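Long-range contacts in intramolecular trans-sialidase (Macrobdella decora, PDB 3SLI), which catalyses the cleavage of sialic acid from sialoglycoconjugates by an intramolecular trans-sialidase reaction that releases 2,7-anhydro-Neu5Ac: residues E3-I14 with G169-N180; G470-V478 with S542-S550. All blocks are in the same frame, centred on the assembly; numbering follows the deposited sequence.

In the fold
Contact 1 and contact 2 stand on opposite sides of the chain's centre, their nearest atoms about 45 Å apart, and share no secondary-structure element. Contact 1 belongs to the N-terminal, concanavalin-like domain, where two antiparallel strands zip together within one sheet; a largely apolar face turns inward and a mainly polar and charged face outward. Contact 2 lies in the BNR-repeat region, the beta-propeller part of a sialidase, and joins a turn and the strand it leads into to an Asp-box loop. Backbone hydrogen bonds carry contact 1, whereas contact 2 buries far less surface: its hydrogen bonds across the contact all come from one arginine, with Asn472 and Leu477 packing beside it. Both are partly buried.

Contact 1: E3-I14 with G169-N180; sequences EGILMEKNNVDI and GGTIGDIKVYSN
Lys176 and Glu8 lie side by side on the outer face of two antiparallel strands, the lysine CE resting 3.4 Å from Glu8 OE1. The lysine chain runs extended until a bend at chi4 (59°), which carries NZ between two acids. One partner is Asp174 OD2, 2.9 Å from Lys176 NZ; the other, Glu8 OE2, is a weaker, longer salt-bridge partner. Asn10 ND2 donates to the anti lone pair of Asp174 OD1 at 3.3 Å. Along this face Thr171 OG1 gives its proton to Asp13 OD1 (2.7 Å), nearly along the C-O direction. Ile5 CG1 touches Tyr178 CE2 at the other end.

The reverse face is largely apolar: Ile14 CD1 packs on Ile172 CG1 at 3.7 Å, and Lys9 CB lies 3.5 Å from Ile175 CG2, the rest of the lysine leading away. Tyr20 covers Lys9, Val12 and Ile14, and helix 28-31 Leu6 and Met7, so aliphatic and methionine side chains suit it.

Between the two faces runs the backbone ladder. Leu6 and Met7 both face Val177 in a classic beta bulge; Leu6 N reaches Val177 O at 2.7 Å, Met7 N weakly. Gly4 and Gly170 hold backbone angles suited to residues without CB. Ser179 OG binds Pro2 O and accepts a weak bond from Gly4 N, and strand 37-45 flanks 170-178. Between two carboxylates, the ammonium of Lys176 probably eases their mutual repulsion and keeps both ionised.

Contact 2: G470-V478 with S542-S550; sequences GENAGRLLV and SIDGGETWS
Arg475 reaches the 542-550 loop because its chain runs out straight, with CG opposite the backbone N (chi1 174°), and then bends at chi3 (-76°), turning the guanidinium edge toward Gly545 and Glu547. The loop is an Asp box, Ser-X-Asp-X-Gly-X-Thr-Trp, the signature turn of sialidase propellers. Arg475 NH1 donates to Gly545 O at 2.9 Å; that oxygen lies in the guanidinium plane, whereas the nitrogen stands well above the plane of the carbonyl. Arg475 NH1 and NH2 both grip Glu547 OE2 end on, with NH1 at 3.0 Å on its anti lone pair and NH2 coming from above the carboxylate.

The arginine is positioned in turn by Asp494, which pairs with NE, and by Tyr492 through a cation-pi contact. Asn472 sends ND2 over one guanidinium face, offset toward the rim, while its OD1 lies 3.6 Å from Gly545 CA. Gly545, with no CB, fits where Asn472 OD1 and Arg475 NH1 come close and phi is positive. The methyl Leu477 CD2 lies 3.8 Å from Gly545 O and 4.2 Å from Gly546 CA, and the same side chain makes apolar packing on Leu526 and Ile467.

Within the loop, Asp544 braces the turn: OD1 accepts Thr548 N at 3.0 Å, and OD2 takes the Thr548 hydroxyl. Ser542 lays CB over one face of the Trp549 ring, offset toward the rim, and the ring stacks on Phe490. The indole closes the loop, Trp549 NE1 donating to Gly546 O at 3.0 Å from above the carbonyl plane.

Contact 1: E3-I14 with G169-N180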
# COMPACT_ATOMS: atom_id res chain seq x y z
N GLU A 3 26.36 -32.12 -15.98
CA GLU A 3 24.98 -31.64 -15.94
C GLU A 3 24.33 -31.94 -14.59
O GLU A 3 24.42 -33.07 -14.09
CB GLU A 3 24.15 -32.29 -17.05
CG GLU A 3 24.43 -31.75 -18.44
CD GLU A 3 24.05 -30.28 -18.58
OE1 GLU A 3 22.90 -29.92 -18.22
OE2 GLU A 3 24.90 -29.50 -19.05
N GLY A 4 23.67 -30.95 -14.01
CA GLY A 4 23.00 -31.15 -12.74
C GLY A 4 23.71 -30.50 -11.58
O GLY A 4 24.41 -29.50 -11.74
N ILE A 5 23.52 -31.06 -10.40
CA ILE A 5 24.11 -30.55 -9.18
C ILE A 5 25.64 -30.63 -9.12
O ILE A 5 26.22 -31.73 -9.15
CB ILE A 5 23.49 -31.24 -7.93
CG1 ILE A 5 21.97 -31.05 -7.94
CG2 ILE A 5 24.08 -30.67 -6.66
CD1 ILE A 5 21.23 -31.76 -6.80
N LEU A 6 26.27 -29.47 -9.04
CA LEU A 6 27.72 -29.35 -8.95
C LEU A 6 28.15 -29.32 -7.49
O LEU A 6 29.25 -29.77 -7.15
CB LEU A 6 28.21 -28.06 -9.62
CG LEU A 6 27.93 -27.84 -11.11
CD1 LEU A 6 28.59 -26.53 -11.55
CD2 LEU A 6 28.46 -29.03 -11.92
N MET A 7 27.28 -28.82 -6.62
CA MET A 7 27.62 -28.68 -5.21
C MET A 7 26.35 -28.59 -4.38
O MET A 7 25.36 -27.99 -4.81
CB MET A 7 28.44 -27.40 -5.05
CG MET A 7 29.07 -27.15 -3.70
SD MET A 7 29.97 -25.56 -3.72
CE MET A 7 31.56 -26.06 -4.42
N GLU A 8 26.36 -29.20 -3.20
CA GLU A 8 25.23 -29.16 -2.30
C GLU A 8 25.78 -29.17 -0.89
O GLU A 8 26.77 -29.85 -0.61
CB GLU A 8 24.28 -30.34 -2.51
CG GLU A 8 23.06 -30.28 -1.60
CD GLU A 8 22.05 -31.38 -1.85
OE1 GLU A 8 21.83 -31.76 -3.02
OE2 GLU A 8 21.44 -31.85 -0.87
N LYS A 9 25.16 -28.39 -0.01
CA LYS A 9 25.60 -28.30 1.37
C LYS A 9 24.34 -28.11 2.22
O LYS A 9 23.35 -27.55 1.75
CB LYS A 9 26.56 -27.13 1.54
CG LYS A 9 27.63 -27.33 2.61
CD LYS A 9 28.65 -28.37 2.18
CE LYS A 9 29.75 -28.50 3.21
NZ LYS A 9 29.21 -28.82 4.56
N ASN A 10 24.41 -28.53 3.47
CA ASN A 10 23.25 -28.45 4.34
C ASN A 10 23.61 -28.05 5.78
O ASN A 10 24.67 -28.41 6.28
CB ASN A 10 22.53 -29.81 4.30
CG ASN A 10 21.39 -29.90 5.28
OD1 ASN A 10 21.47 -30.61 6.28
ND2 ASN A 10 20.30 -29.21 4.99
N ASN A 11 22.72 -27.28 6.41
CA ASN A 11 22.87 -26.82 7.80
C ASN A 11 24.23 -26.24 8.16
O ASN A 11 24.93 -26.75 9.03
CB ASN A 11 22.48 -27.93 8.78
CG ASN A 11 21.05 -28.44 8.56
OD1 ASN A 11 20.20 -27.74 7.99
ND2 ASN A 11 20.78 -29.66 9.00
N VAL A 12 24.59 -25.13 7.51
CA VAL A 12 25.87 -24.49 7.75
C VAL A 12 25.72 -23.21 8.58
O VAL A 12 25.09 -22.24 8.14
CB VAL A 12 26.57 -24.13 6.41
CG1 VAL A 12 27.93 -23.51 6.68
CG2 VAL A 12 26.70 -25.38 5.52
N ASP A 13 26.28 -23.21 9.79
CA ASP A 13 26.23 -22.03 10.65
C ASP A 13 27.41 -21.12 10.35
O ASP A 13 28.56 -21.56 10.31
CB ASP A 13 26.26 -22.44 12.13
CG ASP A 13 24.97 -23.09 12.59
OD1 ASP A 13 23.90 -22.77 12.03
OD2 ASP A 13 25.03 -23.90 13.53
N ILE A 14 27.12 -19.84 10.13
CA ILE A 14 28.16 -18.87 9.81
C ILE A 14 28.26 -17.75 10.84
O ILE A 14 27.28 -17.03 11.09
CB ILE A 14 27.94 -18.30 8.40
CG1 ILE A 14 28.03 -19.43 7.37
CG2 ILE A 14 28.96 -17.19 8.09
CD1 ILE A 14 27.71 -19.03 5.96
N GLY A 169 25.61 -13.29 8.81
CA GLY A 169 25.65 -13.90 10.13
C GLY A 169 24.35 -14.68 10.21
O GLY A 169 23.28 -14.13 9.90
N GLY A 170 24.43 -15.96 10.54
CA GLY A 170 23.23 -16.78 10.64
C GLY A 170 23.45 -18.22 10.20
O GLY A 170 24.51 -18.79 10.45
N THR A 171 22.45 -18.78 9.52
CA THR A 171 22.51 -20.17 9.05
C THR A 171 22.10 -20.35 7.59
O THR A 171 21.10 -19.79 7.14
CB THR A 171 21.58 -21.08 9.91
OG1 THR A 171 21.99 -21.05 11.28
CG2 THR A 171 21.61 -22.53 9.40
N ILE A 172 22.90 -21.11 6.85
CA ILE A 172 22.55 -21.44 5.47
C ILE A 172 21.91 -22.82 5.65
O ILE A 172 22.60 -23.81 5.93
CB ILE A 172 23.79 -21.55 4.54
CG1 ILE A 172 24.53 -20.21 4.45
CG2 ILE A 172 23.35 -21.99 3.14
CD1 ILE A 172 23.71 -19.08 3.86
N GLY A 173 20.58 -22.86 5.60
CA GLY A 173 19.87 -24.12 5.78
C GLY A 173 20.21 -25.14 4.71
O GLY A 173 20.42 -26.32 5.01
N ASP A 174 20.30 -24.68 3.47
CA ASP A 174 20.61 -25.56 2.37
C ASP A 174 21.03 -24.75 1.16
O ASP A 174 20.61 -23.60 1.00
CB ASP A 174 19.36 -26.39 2.02
CG ASP A 174 19.68 -27.62 1.18
OD1 ASP A 174 20.04 -28.66 1.77
OD2 ASP A 174 19.56 -27.54 -0.06
N ILE A 175 21.91 -25.32 0.34
CA ILE A 175 22.34 -24.70 -0.89
C ILE A 175 22.58 -25.78 -1.93
O ILE A 175 23.14 -26.84 -1.62
CB ILE A 175 23.62 -23.82 -0.75
CG1 ILE A 175 23.93 -23.18 -2.11
CG2 ILE A 175 24.81 -24.65 -0.25
CD1 ILE A 175 25.15 -22.29 -2.11
N LYS A 176 22.09 -25.54 -3.14
CA LYS A 176 22.24 -26.44 -4.27
C LYS A 176 22.65 -25.58 -5.45
O LYS A 176 22.01 -24.55 -5.73
CB LYS A 176 20.93 -27.15 -4.60
CG LYS A 176 20.54 -28.27 -3.64
CD LYS A 176 19.20 -28.86 -4.03
CE LYS A 176 18.87 -30.10 -3.20
NZ LYS A 176 18.82 -29.82 -1.74
N VAL A 177 23.73 -25.96 -6.11
CA VAL A 177 24.24 -25.24 -7.27
C VAL A 177 24.15 -26.19 -8.46
O VAL A 177 24.74 -27.28 -8.42
CB VAL A 177 25.73 -24.82 -7.06
CG1 VAL A 177 26.22 -23.99 -8.24
CG2 VAL A 177 25.88 -24.04 -5.76
N TYR A 178 23.41 -25.78 -9.49
CA TYR A 178 23.21 -26.55 -10.73
C TYR A 178 23.91 -25.87 -11.90
O TYR A 178 23.92 -24.65 -11.99
CB TYR A 178 21.72 -26.59 -11.10
CG TYR A 178 20.82 -27.26 -10.10
CD1 TYR A 178 20.41 -26.60 -8.95
CD2 TYR A 178 20.33 -28.55 -10.33
CE1 TYR A 178 19.55 -27.20 -8.03
CE2 TYR A 178 19.47 -29.17 -9.43
CZ TYR A 178 19.09 -28.49 -8.28
OH TYR A 178 18.24 -29.09 -7.38
N SER A 179 24.46 -26.67 -12.81
CA SER A 179 25.11 -26.11 -13.99
C SER A 179 24.04 -25.74 -15.02
O SER A 179 24.26 -24.93 -15.91
CB SER A 179 26.06 -27.13 -14.61
OG SER A 179 25.34 -28.26 -15.06
N ASN A 180 22.89 -26.39 -14.90
CA ASN A 180 21.76 -26.18 -15.81
C ASN A 180 20.78 -25.12 -15.31
O ASN A 180 20.71 -24.83 -14.11
CB ASN A 180 21.03 -27.51 -16.06
CG ASN A 180 20.60 -28.19 -14.77
OD1 ASN A 180 21.42 -28.51 -13.92
ND2 ASN A 180 19.30 -28.41 -14.62

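Contact 2: G470-V478 with S542-S550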
# COMPACT_ATOMS: atom_id res chain seq x y z
N GLY A 470 -23.88 6.97 24.96
CA GLY A 470 -24.05 8.39 25.24
C GLY A 470 -25.13 9.07 24.41
O GLY A 470 -25.84 8.43 23.64
N GLU A 471 -25.23 10.38 24.58
CA GLU A 471 -26.21 11.20 23.87
C GLU A 471 -26.19 11.04 22.36
O GLU A 471 -27.23 11.13 21.70
CB GLU A 471 -25.99 12.69 24.20
CG GLU A 471 -26.23 13.07 25.65
CD GLU A 471 -27.70 13.01 26.05
OE1 GLU A 471 -28.49 13.83 25.52
OE2 GLU A 471 -28.06 12.15 26.88
N ASN A 472 -24.99 10.85 21.79
CA ASN A 472 -24.86 10.72 20.34
C ASN A 472 -24.72 9.29 19.83
O ASN A 472 -24.22 9.06 18.72
CB ASN A 472 -23.69 11.58 19.83
CG ASN A 472 -23.86 13.06 20.17
OD1 ASN A 472 -23.23 13.58 21.09
ND2 ASN A 472 -24.72 13.74 19.43
N ALA A 473 -25.16 8.32 20.63
CA ALA A 473 -25.08 6.92 20.22
C ALA A 473 -25.75 6.73 18.87
O ALA A 473 -26.85 7.24 18.63
CB ALA A 473 -25.73 6.03 21.27
N GLY A 474 -25.05 6.06 17.95
CA GLY A 474 -25.60 5.80 16.63
C GLY A 474 -25.04 6.69 15.53
O GLY A 474 -25.22 6.41 14.34
N ARG A 475 -24.39 7.78 15.92
CA ARG A 475 -23.80 8.71 14.97
C ARG A 475 -22.63 8.04 14.23
O ARG A 475 -21.83 7.34 14.85
CB ARG A 475 -23.32 9.98 15.70
CG ARG A 475 -22.56 10.96 14.82
CD ARG A 475 -22.24 12.25 15.58
NE ARG A 475 -23.42 13.10 15.69
CZ ARG A 475 -23.48 14.26 16.35
NH1 ARG A 475 -22.40 14.73 16.97
NH2 ARG A 475 -24.61 14.96 16.35
N LEU A 476 -22.58 8.25 12.92
CA LEU A 476 -21.53 7.71 12.06
C LEU A 476 -20.51 8.83 11.80
O LEU A 476 -20.91 9.95 11.50
CB LEU A 476 -22.13 7.30 10.70
CG LEU A 476 -22.67 5.89 10.42
CD1 LEU A 476 -22.72 5.01 11.65
CD2 LEU A 476 -24.00 6.00 9.71
N LEU A 477 -19.22 8.52 11.88
CA LEU A 477 -18.18 9.52 11.64
C LEU A 477 -17.07 9.00 10.74
O LEU A 477 -16.61 7.86 10.89
CB LEU A 477 -17.54 10.00 12.94
CG LEU A 477 -18.43 10.66 14.00
CD1 LEU A 477 -18.71 9.66 15.11
CD2 LEU A 477 -17.73 11.90 14.55
N VAL A 478 -16.62 9.86 9.83
CA VAL A 478 -15.53 9.54 8.91
C VAL A 478 -14.52 10.68 8.99
O VAL A 478 -14.87 11.85 8.82
CB VAL A 478 -16.04 9.41 7.43
CG1 VAL A 478 -14.85 9.24 6.47
CG2 VAL A 478 -17.01 8.24 7.30
N SER A 542 -12.98 14.94 21.81
CA SER A 542 -14.29 15.55 21.64
C SER A 542 -15.22 14.97 22.69
O SER A 542 -15.28 13.75 22.88
CB SER A 542 -14.87 15.25 20.26
OG SER A 542 -16.14 15.87 20.09
N ILE A 543 -15.97 15.86 23.35
CA ILE A 543 -16.92 15.48 24.39
C ILE A 543 -18.34 15.73 23.87
O ILE A 543 -19.31 15.54 24.60
CB ILE A 543 -16.73 16.31 25.69
CG1 ILE A 543 -15.26 16.37 26.07
CG2 ILE A 543 -17.47 15.66 26.84
CD1 ILE A 543 -14.64 15.02 26.30
N ASP A 544 -18.47 16.16 22.62
CA ASP A 544 -19.78 16.44 22.05
C ASP A 544 -20.07 15.67 20.76
O ASP A 544 -20.60 16.24 19.78
CB ASP A 544 -19.99 17.95 21.87
CG ASP A 544 -18.96 18.59 20.95
OD1 ASP A 544 -18.06 17.90 20.43
OD2 ASP A 544 -19.06 19.82 20.73
N GLY A 545 -19.70 14.40 20.75
CA GLY A 545 -19.94 13.55 19.59
C GLY A 545 -19.23 13.95 18.32
O GLY A 545 -19.71 13.66 17.22
N GLY A 546 -18.08 14.62 18.45
CA GLY A 546 -17.32 15.03 17.28
C GLY A 546 -17.65 16.38 16.66
O GLY A 546 -17.14 16.71 15.58
N GLU A 547 -18.47 17.18 17.34
CA GLU A 547 -18.84 18.50 16.82
C GLU A 547 -17.73 19.54 17.02
O GLU A 547 -17.55 20.43 16.20
CB GLU A 547 -20.17 18.96 17.41
CG GLU A 547 -21.32 18.06 16.96
CD GLU A 547 -22.63 18.38 17.64
OE1 GLU A 547 -22.95 19.57 17.77
OE2 GLU A 547 -23.35 17.43 18.02
N THR A 548 -17.01 19.42 18.13
CA THR A 548 -15.88 20.32 18.41
C THR A 548 -14.75 19.45 18.97
O THR A 548 -15.01 18.42 19.62
CB THR A 548 -16.25 21.45 19.42
OG1 THR A 548 -16.58 20.90 20.70
CG2 THR A 548 -17.41 22.28 18.90
N TRP A 549 -13.51 19.87 18.72
CA TRP A 549 -12.32 19.13 19.15
C TRP A 549 -11.29 19.99 19.88
O TRP A 549 -11.11 21.18 19.55
CB TRP A 549 -11.67 18.48 17.93
CG TRP A 549 -12.58 17.50 17.24
CD1 TRP A 549 -13.55 17.77 16.32
CD2 TRP A 549 -12.64 16.09 17.49
NE1 TRP A 549 -14.22 16.61 15.99
CE2 TRP A 549 -13.68 15.57 16.69
CE3 TRP A 549 -11.91 15.21 18.32
CZ2 TRP A 549 -14.02 14.20 16.69
CZ3 TRP A 549 -12.25 13.86 18.32
CH2 TRP A 549 -13.29 13.37 17.51
N SER A 550 -10.61 19.40 20.85
CA SER A 550 -9.58 20.10 21.60
C SER A 550 -8.35 20.34 20.71
O SER A 550 -8.28 19.84 19.59
CB SER A 550 -9.17 19.30 22.83
OG SER A 550 -8.78 17.98 22.49